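PDB 6EEW: aromatic-L-amino-acid decarboxylase from Catharanthus roseus, which catalyses the pyridoxal phosphate-dependent decarboxylation of L-tryptophan to tryptamine and of 5-hydroxy-L-tryptophan to serotonin, working as a homodimer. Local coordinates for residues S52-E55 with P56-R60; M78-I81 with Q82-I86; T174-A177 with A178-A182; S274-A277 with N278-I282. One frame throughout, in Å; residues are numbered along the deposited sequence.

Contact 1. Residues S52-E55 with P56-R60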
loop_
_atom_site.group_PDB
_atom_site.type_symbol
_atom_site.label_atom_id
_atom_site.label_comp_id
_atom_site.label_asym_id
_atom_site.label_seq_id
_atom_site.Cartn_x
_atom_site.Cartn_y
_atom_site.Cartn_z
ATOM N N SER A 52 19.693 14.053 10.048
ATOM C CA SER A 52 19.309 15.428 10.345
ATOM C C SER A 52 19.429 15.734 11.838
ATOM O O SER A 52 19.302 14.849 12.687
ATOM C CB SER A 52 17.882 15.700 9.877
ATOM O OG SER A 52 17.561 17.063 10.062
ATOM N N GLU A 53 19.660 17.010 12.150
ATOM C CA GLU A 53 19.834 17.478 13.525
ATOM C C GLU A 53 18.601 18.162 14.125
ATOM O O GLU A 53 18.674 18.655 15.258
ATOM C CB GLU A 53 21.032 18.436 13.594
ATOM C CG GLU A 53 22.397 17.766 13.390
ATOM C CD GLU A 53 22.904 17.045 14.632
ATOM O OE1 GLU A 53 22.271 17.170 15.704
ATOM O OE2 GLU A 53 23.940 16.351 14.534
ATOM N N VAL A 54 17.468 18.202 13.420
ATOM C CA VAL A 54 16.321 18.930 13.945
ATOM C C VAL A 54 15.818 18.269 15.228
ATOM O O VAL A 54 15.995 17.065 15.450
ATOM C CB VAL A 54 15.197 19.014 12.900
ATOM C CG1 VAL A 54 15.700 19.684 11.625
ATOM C CG2 VAL A 54 14.623 17.642 12.604
ATOM N N GLU A 55 15.223 19.076 16.103
ATOM C CA GLU A 55 14.559 18.574 17.295
ATOM C C GLU A 55 13.105 18.254 16.990
ATOM O O GLU A 55 12.511 18.821 16.069
ATOM C CB GLU A 55 14.640 19.602 18.424
ATOM C CG GLU A 55 16.041 20.089 18.787
ATOM C CD GLU A 55 16.890 19.000 19.414
ATOM O OE1 GLU A 55 16.362 17.895 19.661
ATOM O OE2 GLU A 55 18.083 19.254 19.681
ATOM N N PRO A 56 12.495 17.358 17.755
ATOM C CA PRO A 56 11.081 17.051 17.527
ATOM C C PRO A 56 10.220 18.304 17.609
ATOM O O PRO A 56 10.412 19.160 18.475
ATOM C CB PRO A 56 10.747 16.066 18.651
ATOM C CG PRO A 56 12.054 15.467 19.018
ATOM C CD PRO A 56 13.065 16.561 18.851
ATOM N N GLY A 57 9.254 18.397 16.697
ATOM C CA GLY A 57 8.365 19.536 16.634
ATOM C C GLY A 57 8.920 20.747 15.925
ATOM O O GLY A 57 8.284 21.805 15.951
ATOM N N TYR A 58 10.078 20.628 15.275
ATOM C CA TYR A 58 10.679 21.798 14.644
ATOM C C TYR A 58 9.808 22.344 13.523
ATOM O O TYR A 58 9.820 23.551 13.258
ATOM C CB TYR A 58 12.054 21.448 14.077
ATOM C CG TYR A 58 11.954 20.917 12.672
ATOM C CD1 TYR A 58 11.664 19.583 12.437
ATOM C CD2 TYR A 58 12.109 21.760 11.575
ATOM C CE1 TYR A 58 11.557 19.088 11.144
ATOM C CE2 TYR A 58 11.998 21.277 10.276
ATOM C CZ TYR A 58 11.726 19.936 10.066
ATOM O OH TYR A 58 11.622 19.440 8.779
ATOM N N LEU A 59 9.082 21.476 12.821
ATOM C CA LEU A 59 8.377 21.924 11.631
ATOM C C LEU A 59 7.070 22.636 11.963
ATOM O O LEU A 59 6.548 23.372 11.118
ATOM C CB LEU A 59 8.129 20.737 10.700
ATOM C CG LEU A 59 7.703 21.109 9.281
ATOM C CD1 LEU A 59 8.760 21.978 8.618
ATOM C CD2 LEU A 59 7.411 19.867 8.457
ATOM N N ARG A 60 6.537 22.447 13.175
ATOM C CA ARG A 60 5.332 23.172 13.575
ATOM C C ARG A 60 5.578 24.672 13.650
ATOM O O ARG A 60 4.666 25.466 13.385
ATOM C CB ARG A 60 4.825 22.656 14.926
ATOM C CG ARG A 60 3.821 23.579 15.617
ATOM C CD ARG A 60 2.431 23.512 14.984
ATOM N NE ARG A 60 2.397 24.053 13.626
ATOM C CZ ARG A 60 1.546 23.650 12.683
ATOM N NH1 ARG A 60 0.666 22.692 12.949
ATOM N NH2 ARG A 60 1.581 24.192 11.470
#

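Contact 2. Residues M78-I81 with Q82-I86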
loop_
_atom_site.group_PDB
_atom_site.type_symbol
_atom_site.label_atom_id
_atom_site.label_comp_id
_atom_site.label_asym_id
_atom_site.label_seq_id
_atom_site.Cartn_x
_atom_site.Cartn_y
_atom_site.Cartn_z
ATOM N N MET A 78 8.510 25.612 -3.397
ATOM C CA MET A 78 9.833 25.061 -3.657
ATOM C C MET A 78 10.851 25.629 -2.681
ATOM O O MET A 78 11.720 24.902 -2.175
ATOM C CB MET A 78 10.234 25.358 -5.096
ATOM C CG MET A 78 9.324 24.709 -6.122
ATOM S SD MET A 78 9.462 22.911 -6.116
ATOM C CE MET A 78 8.482 22.494 -4.683
ATOM N N LYS A 79 10.757 26.931 -2.397
ATOM C CA LYS A 79 11.639 27.530 -1.402
ATOM C C LYS A 79 11.480 26.840 -0.055
ATOM O O LYS A 79 12.470 26.496 0.603
ATOM C CB LYS A 79 11.344 29.023 -1.282
ATOM C CG LYS A 79 12.357 29.785 -0.453
ATOM C CD LYS A 79 11.933 31.235 -0.247
ATOM C CE LYS A 79 10.653 31.345 0.570
ATOM N NZ LYS A 79 10.231 32.766 0.724
ATOM N N ASP A 80 10.234 26.602 0.361
ATOM C CA ASP A 80 9.991 25.964 1.653
ATOM C C ASP A 80 10.469 24.519 1.665
ATOM O O ASP A 80 10.848 23.995 2.714
ATOM C CB ASP A 80 8.506 26.018 1.997
ATOM C CG ASP A 80 8.016 27.430 2.241
ATOM O OD1 ASP A 80 8.864 28.350 2.266
ATOM O OD2 ASP A 80 6.785 27.610 2.395
ATOM N N ILE A 81 10.419 23.848 0.520
ATOM C CA ILE A 81 10.923 22.487 0.454
ATOM C C ILE A 81 12.434 22.485 0.604
ATOM O O ILE A 81 13.010 21.601 1.253
ATOM C CB ILE A 81 10.469 21.829 -0.857
ATOM C CG1 ILE A 81 8.957 21.624 -0.809
ATOM C CG2 ILE A 81 11.204 20.505 -1.059
ATOM C CD1 ILE A 81 8.382 21.011 -2.034
ATOM N N GLN A 82 13.100 23.475 0.006
ATOM C CA GLN A 82 14.548 23.576 0.145
ATOM C C GLN A 82 14.951 23.955 1.564
ATOM O O GLN A 82 15.989 23.499 2.056
ATOM C CB GLN A 82 15.101 24.594 -0.854
ATOM C CG GLN A 82 15.533 23.992 -2.180
ATOM C CD GLN A 82 16.830 23.185 -2.079
ATOM O OE1 GLN A 82 17.005 22.360 -1.177
ATOM N NE2 GLN A 82 17.750 23.431 -3.007
ATOM N N LYS A 83 14.129 24.753 2.244
ATOM C CA LYS A 83 14.526 25.391 3.492
ATOM C C LYS A 83 13.992 24.699 4.744
ATOM O O LYS A 83 14.626 24.799 5.801
ATOM C CB LYS A 83 14.087 26.859 3.471
ATOM C CG LYS A 83 14.614 27.722 4.603
ATOM C CD LYS A 83 13.876 29.045 4.592
ATOM C CE LYS A 83 12.378 28.821 4.712
ATOM N NZ LYS A 83 11.622 30.089 4.674
ATOM N N ASP A 84 12.855 24.000 4.662
ATOM C CA ASP A 84 12.174 23.437 5.821
ATOM C C ASP A 84 11.968 21.932 5.749
ATOM O O ASP A 84 11.836 21.300 6.800
ATOM C CB ASP A 84 10.787 24.076 6.005
ATOM C CG ASP A 84 10.842 25.584 6.145
ATOM O OD1 ASP A 84 11.698 26.088 6.905
ATOM O OD2 ASP A 84 10.007 26.264 5.502
ATOM N N ILE A 85 11.908 21.340 4.552
ATOM C CA ILE A 85 11.673 19.904 4.423
ATOM C C ILE A 85 12.986 19.145 4.264
ATOM O O ILE A 85 13.346 18.322 5.114
ATOM C CB ILE A 85 10.734 19.580 3.249
ATOM C CG1 ILE A 85 9.385 20.287 3.414
ATOM C CG2 ILE A 85 10.535 18.070 3.158
ATOM C CD1 ILE A 85 8.630 19.887 4.654
ATOM N N ILE A 86 13.716 19.411 3.186
ATOM C CA ILE A 86 14.919 18.630 2.906
ATOM C C ILE A 86 15.887 18.669 4.085
ATOM O O ILE A 86 16.359 17.603 4.504
ATOM C CB ILE A 86 15.552 19.081 1.588
ATOM C CG1 ILE A 86 14.675 18.643 0.412
ATOM C CG2 ILE A 86 16.954 18.529 1.443
ATOM C CD1 ILE A 86 15.120 19.182 -0.923
#

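Contact 3. Residues T174-A177 with A178-A182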
loop_
_atom_site.group_PDB
_atom_site.type_symbol
_atom_site.label_atom_id
_atom_site.label_comp_id
_atom_site.label_asym_id
_atom_site.label_seq_id
_atom_site.Cartn_x
_atom_site.Cartn_y
_atom_site.Cartn_z
ATOM N N THR A 174 -0.426 -14.423 3.772
ATOM C CA THR A 174 -0.173 -15.864 3.828
ATOM C C THR A 174 -0.585 -16.445 5.168
ATOM O O THR A 174 -1.085 -17.579 5.227
ATOM C CB THR A 174 1.298 -16.194 3.516
ATOM O OG1 THR A 174 2.158 -15.711 4.560
ATOM C CG2 THR A 174 1.695 -15.599 2.189
ATOM N N ILE A 175 -0.420 -15.680 6.246
ATOM C CA ILE A 175 -0.865 -16.133 7.563
ATOM C C ILE A 175 -2.377 -16.322 7.586
ATOM O O ILE A 175 -2.891 -17.279 8.181
ATOM C CB ILE A 175 -0.437 -15.135 8.652
ATOM C CG1 ILE A 175 1.075 -14.973 8.686
ATOM C CG2 ILE A 175 -0.965 -15.573 10.010
ATOM C CD1 ILE A 175 1.536 -14.049 9.812
ATOM N N ILE A 176 -3.120 -15.402 6.969
ATOM C CA ILE A 176 -4.573 -15.553 6.977
ATOM C C ILE A 176 -4.979 -16.751 6.127
ATOM O O ILE A 176 -5.896 -17.501 6.483
ATOM C CB ILE A 176 -5.270 -14.266 6.494
ATOM C CG1 ILE A 176 -5.126 -13.146 7.534
ATOM C CG2 ILE A 176 -6.736 -14.563 6.200
ATOM C CD1 ILE A 176 -5.681 -11.828 7.106
ATOM N N ALA A 177 -4.308 -16.950 4.992
ATOM C CA ALA A 177 -4.572 -18.127 4.167
ATOM C C ALA A 177 -4.392 -19.411 4.972
ATOM O O ALA A 177 -5.255 -20.301 4.961
ATOM C CB ALA A 177 -3.656 -18.121 2.939
ATOM N N ALA A 178 -3.274 -19.523 5.684
ATOM C CA ALA A 178 -3.049 -20.708 6.505
ATOM C C ALA A 178 -4.120 -20.841 7.583
ATOM O O ALA A 178 -4.655 -21.941 7.824
ATOM C CB ALA A 178 -1.656 -20.656 7.129
ATOM N N ARG A 179 -4.421 -19.727 8.267
ATOM C CA ARG A 179 -5.449 -19.720 9.308
ATOM C C ARG A 179 -6.777 -20.227 8.772
ATOM O O ARG A 179 -7.451 -21.034 9.415
ATOM C CB ARG A 179 -5.614 -18.307 9.880
ATOM C CG ARG A 179 -6.661 -18.192 11.015
ATOM C CD ARG A 179 -7.120 -16.727 11.203
ATOM N NE ARG A 179 -8.009 -16.313 10.118
ATOM C CZ ARG A 179 -8.311 -15.053 9.823
ATOM N NH1 ARG A 179 -7.787 -14.053 10.524
ATOM N NH2 ARG A 179 -9.117 -14.793 8.805
ATOM N N GLU A 180 -7.172 -19.757 7.594
ATOM C CA GLU A 180 -8.475 -20.131 7.064
ATOM C C GLU A 180 -8.483 -21.585 6.608
ATOM O O GLU A 180 -9.503 -22.263 6.726
ATOM C CB GLU A 180 -8.892 -19.194 5.934
ATOM C CG GLU A 180 -9.439 -17.839 6.400
ATOM C CD GLU A 180 -10.626 -17.933 7.373
ATOM O OE1 GLU A 180 -11.510 -18.809 7.197
ATOM O OE2 GLU A 180 -10.666 -17.125 8.331
ATOM N N ARG A 181 -7.371 -22.086 6.063
ATOM C CA ARG A 181 -7.318 -23.520 5.779
ATOM C C ARG A 181 -7.626 -24.314 7.042
ATOM O O ARG A 181 -8.489 -25.215 7.051
ATOM C CB ARG A 181 -5.951 -23.915 5.227
ATOM C CG ARG A 181 -5.858 -25.406 4.956
ATOM C CD ARG A 181 -4.571 -25.806 4.279
ATOM N NE ARG A 181 -3.389 -25.489 5.069
ATOM C CZ ARG A 181 -2.156 -25.625 4.591
ATOM N NH1 ARG A 181 -1.989 -26.055 3.351
ATOM N NH2 ARG A 181 -1.096 -25.330 5.334
ATOM N N ALA A 182 -6.963 -23.950 8.142
ATOM C CA ALA A 182 -7.243 -24.625 9.407
ATOM C C ALA A 182 -8.705 -24.453 9.825
ATOM O O ALA A 182 -9.369 -25.430 10.172
ATOM C CB ALA A 182 -6.304 -24.115 10.504
#

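Contact 4. Residues S274-A277 with N278-I282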
loop_
_atom_site.group_PDB
_atom_site.type_symbol
_atom_site.label_atom_id
_atom_site.label_comp_id
_atom_site.label_asym_id
_atom_site.label_seq_id
_atom_site.Cartn_x
_atom_site.Cartn_y
_atom_site.Cartn_z
ATOM N N SER A 274 11.773 -26.514 5.695
ATOM C CA SER A 274 10.607 -26.809 4.873
ATOM C C SER A 274 10.242 -28.278 4.970
ATOM O O SER A 274 9.060 -28.633 4.951
ATOM C CB SER A 274 10.864 -26.408 3.422
ATOM O OG SER A 274 11.963 -27.124 2.891
ATOM N N GLU A 275 11.250 -29.150 5.043
ATOM C CA GLU A 275 10.985 -30.559 5.298
ATOM C C GLU A 275 10.166 -30.723 6.568
ATOM O O GLU A 275 9.224 -31.528 6.618
ATOM C CB GLU A 275 12.303 -31.328 5.402
ATOM C CG GLU A 275 12.151 -32.827 5.232
ATOM C CD GLU A 275 11.684 -33.216 3.840
ATOM O OE1 GLU A 275 12.521 -33.230 2.907
ATOM O OE2 GLU A 275 10.476 -33.502 3.680
ATOM N N ILE A 276 10.497 -29.945 7.604
ATOM C CA ILE A 276 9.715 -30.023 8.839
ATOM C C ILE A 276 8.303 -29.468 8.615
ATOM O O ILE A 276 7.305 -30.051 9.059
ATOM C CB ILE A 276 10.435 -29.281 9.975
ATOM C CG1 ILE A 276 11.763 -29.956 10.286
ATOM C CG2 ILE A 276 9.595 -29.331 11.229
ATOM C CD1 ILE A 276 12.599 -29.194 11.274
ATOM N N ALA A 277 8.190 -28.353 7.900
ATOM C CA ALA A 277 6.862 -27.791 7.656
ATOM C C ALA A 277 5.983 -28.827 6.968
ATOM O O ALA A 277 4.850 -29.088 7.398
ATOM C CB ALA A 277 6.962 -26.514 6.829
ATOM N N ASN A 278 6.516 -29.456 5.913
ATOM C CA ASN A 278 5.785 -30.514 5.227
ATOM C C ASN A 278 5.395 -31.619 6.192
ATOM O O ASN A 278 4.250 -32.085 6.184
ATOM C CB ASN A 278 6.616 -31.090 4.081
ATOM C CG ASN A 278 6.732 -30.147 2.903
ATOM O OD1 ASN A 278 7.467 -29.161 2.948
ATOM N ND2 ASN A 278 6.018 -30.459 1.828
ATOM N N GLU A 279 6.320 -32.037 7.054
ATOM C CA GLU A 279 6.005 -33.161 7.931
ATOM C C GLU A 279 4.830 -32.854 8.843
ATOM O O GLU A 279 3.960 -33.708 9.050
ATOM C CB GLU A 279 7.214 -33.555 8.768
ATOM C CG GLU A 279 6.876 -34.566 9.866
ATOM C CD GLU A 279 8.113 -35.007 10.632
ATOM O OE1 GLU A 279 9.217 -34.567 10.230
ATOM O OE2 GLU A 279 7.986 -35.777 11.624
ATOM N N PHE A 280 4.761 -31.642 9.387
ATOM C CA PHE A 280 3.734 -31.369 10.384
ATOM C C PHE A 280 2.563 -30.562 9.839
ATOM O O PHE A 280 1.731 -30.104 10.627
ATOM C CB PHE A 280 4.347 -30.659 11.591
ATOM C CG PHE A 280 5.239 -31.533 12.418
ATOM C CD1 PHE A 280 4.696 -32.430 13.309
ATOM C CD2 PHE A 280 6.613 -31.464 12.294
ATOM C CE1 PHE A 280 5.511 -33.251 14.082
ATOM C CE2 PHE A 280 7.437 -32.283 13.057
ATOM C CZ PHE A 280 6.881 -33.179 13.954
ATOM N N GLY A 281 2.443 -30.432 8.517
ATOM C CA GLY A 281 1.348 -29.678 7.932
ATOM C C GLY A 281 1.391 -28.196 8.214
ATOM O O GLY A 281 0.350 -27.536 8.203
ATOM N N ILE A 282 2.572 -27.663 8.474
ATOM C CA ILE A 282 2.769 -26.249 8.759
ATOM C C ILE A 282 2.979 -25.506 7.452
ATOM O O ILE A 282 3.803 -25.910 6.624
ATOM C CB ILE A 282 3.973 -26.054 9.693
ATOM C CG1 ILE A 282 3.745 -26.816 11.006
ATOM C CG2 ILE A 282 4.270 -24.572 9.885
ATOM C CD1 ILE A 282 4.993 -27.023 11.838
#

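Contact 1. Residues S52-E55 with P56-R60
Val54 and Tyr58 make the apolar half of this contact, which folds the loop between helices 24-44 and 74-85 back on itself. The CG1 methyl of Val54 stands over the middle of the Tyr58 ring, a CH-pi contact 4.0 Å from the centroid and only 4° off the ring normal. Its other methyl, CG2, reaches the ring rim at CD1 of Tyr58, 3.5 Å away. On the opposite face lies CB of Leu59, so aliphatic carbon sandwiches the ring. A chi1 of 88°, with CG between the backbone N and the carbonyl carbon of Tyr58, turns the ring toward Val54.

The polar half is a type II beta turn running from Glu55 to Tyr58, with Gly57 at the position of positive phi. Tyr58 N donates to Glu55 O at 3.1 Å, a bent bond with 135° at the hydrogen. Glu134 of the second subunit accepts hydrogen bonds from Gly57 N and Leu59 N, tying the turn to the dimer interface. The phenol OH bonds to Asp84 O on helix 74-85. A leucine in place of Tyr58 would probably leave Asp84 O without this donor and Val54 CG1 without a flat face to rest on.

The chemistry is thus divided: one backbone bond closes the turn, amides reach the carboxylate of the partner's Glu134, and the tyrosine ties it to its own chain through an aromatic face and a hydroxyl.

Contact 2. Residues M78-I81 with Q82-I86
The carbonyl oxygen of Asp80 is gripped by three amides of the following turn: Asp84 N at 2.8 Å, and Lys83 N and Ile85 N through weak bonds, both at 3.4 Å. This is the last part of helix 74-85, where the regular alpha-helical pattern widens into a pi-type turn. Before the change, Gln82 N donates to Met78 O at 2.9 Å and Lys83 N to Lys79 O at a similar length. After it, Ile81 O receives Ile86 N, five residues on, in a nearly straight bond of 3.0 Å, whereas the i+4 bond to it from Ile85 N is weak.

The acidic side chains of Asp80 and Asp84 lie one turn apart. They run side by side in the same direction with their carboxylate planes turned 46° apart, and OD1 of Asp80 stands 4.0 Å from OD2 of Asp84. The closeness of the two carboxylates is probably eased by the salt bridge of Asp80 OD2 to Arg383 of the second subunit and by a long, weak ion pair of Asp84 OD1 with Arg62. Lys83 NZ also comes near Asp80 OD1, though beyond salt-bridge distance.

Ile81, Ile85 and Ile86 supply the apolar packing, in different directions. Trp379 of the second subunit packs on Ile81 and Phe373 of that subunit on Ile85, while Ile86 turns to Phe37 of helix 24-44. Between the two segments, the branch of Ile81 that lies anti to its backbone N (CG2) is the one directed along the chain, and it meets the CD1 methyl of Ile86 at 4.1 Å.

Contact 3. Residues T174-A177 with A178-A182
Helix 167-186 belongs to the large pyridoxal phosphate-binding domain of this fold-type I decarboxylase, and here it is regular and largely buried. Four i to i+4 backbone bonds span the contact, among them Ala178 N to Thr174 O at 3.0 Å and Glu180 N to Ile176 O at 2.8 Å.

The side-chain work is done by Ile176 and Arg179, which lie alongside each other and point the same way. The CG2 methyl of Ile176 sits over one face of the guanidinium, 3.5 Å from NH2 of Arg179, and its CG1 covers the same group towards the rim, 4.1 Å from NH1. The arginine starts out extended, then bends at chi3 (74°), which folds the guanidinium back along the helix to lie against the isoleucine. At its edge Glu180 forms a salt bridge: NH2 of Arg179 donates at 2.8 Å to the anti lone pair of Glu180 OE2, tilted 21° out of the guanidinium plane, and NE adds a weak bond. NH1 donates to Ala213 O of the same chain and Leu212 O of the second subunit, and NH2 also to Lys211 O of that subunit. A methionine in place of Arg179 would probably leave those carbonyls unanswered and Glu180 without this salt bridge.

Around this helix, Thr174 and Ile175 pack on Phe254 of strand 251-258, Ala177 and Ala178 on Trp283 of strand 283-287, and Ile176 on Ala341 of helix 335-341.

Contact 4. Residues S274-A277 with N278-I282
The Phe280 ring turns its edge to Ile276, whose carbonyl oxygen lies close to the ring plane, 3.6 Å from CD2 of Phe280. The same ring carbon meets the CG2 methyl of Ile276 at 3.8 Å, the two side chains running side by side. Over one face of the ring stands CG of Glu279, displaced towards the rim and 3.9 Å above the plane. With CG anti to the carbonyl carbon (chi1 -70°), the ring is carried beside the preceding turn, where Val242 and Arg239 of helix 235-247 also pack on it. Arg239 forms a salt bridge with Glu279 as well.

Helix 270-280 is the connecting helix of a beta-alpha-beta unit between strands 251-258 and 283-287, and it closes in a Schellman motif. Gly281, with phi 67°, is the first residue to leave helical geometry. Asn278 N still donates to Ser274 O at 2.8 Å in an almost straight bond, and Phe280 N to Ile276 O at 3.0 Å. Ile282 N then reaches back to Ala277 O at 2.9 Å. Beside this bond, CB of Ile282 lies 4.2 Å from CB of Ala277, and Ile282 also packs on Pro252 and Leu255 of strand 251-258.

How the contacts relate
Contact 3 is the buried one of the four and contact 1 the most superficial, with contacts 2 and 4 partly buried. Contacts 1 and 2 adjoin, their centres about 13 Å apart, and both face the second subunit. Contact 3 meets that subunit too, but about 46 Å from contact 2 between centres; contact 4 touches no other chain. Contacts 3 and 4 are neighbours at about 15 Å, on helices that both pack on strand 283-287. Their chemistry follows their place: a turn with an aromatic face in contact 1, a widened helix end in contact 2, a regular helix whose Arg179 is held by both subunits in contact 3, and a helix end closed by a Schellman motif in contact 4.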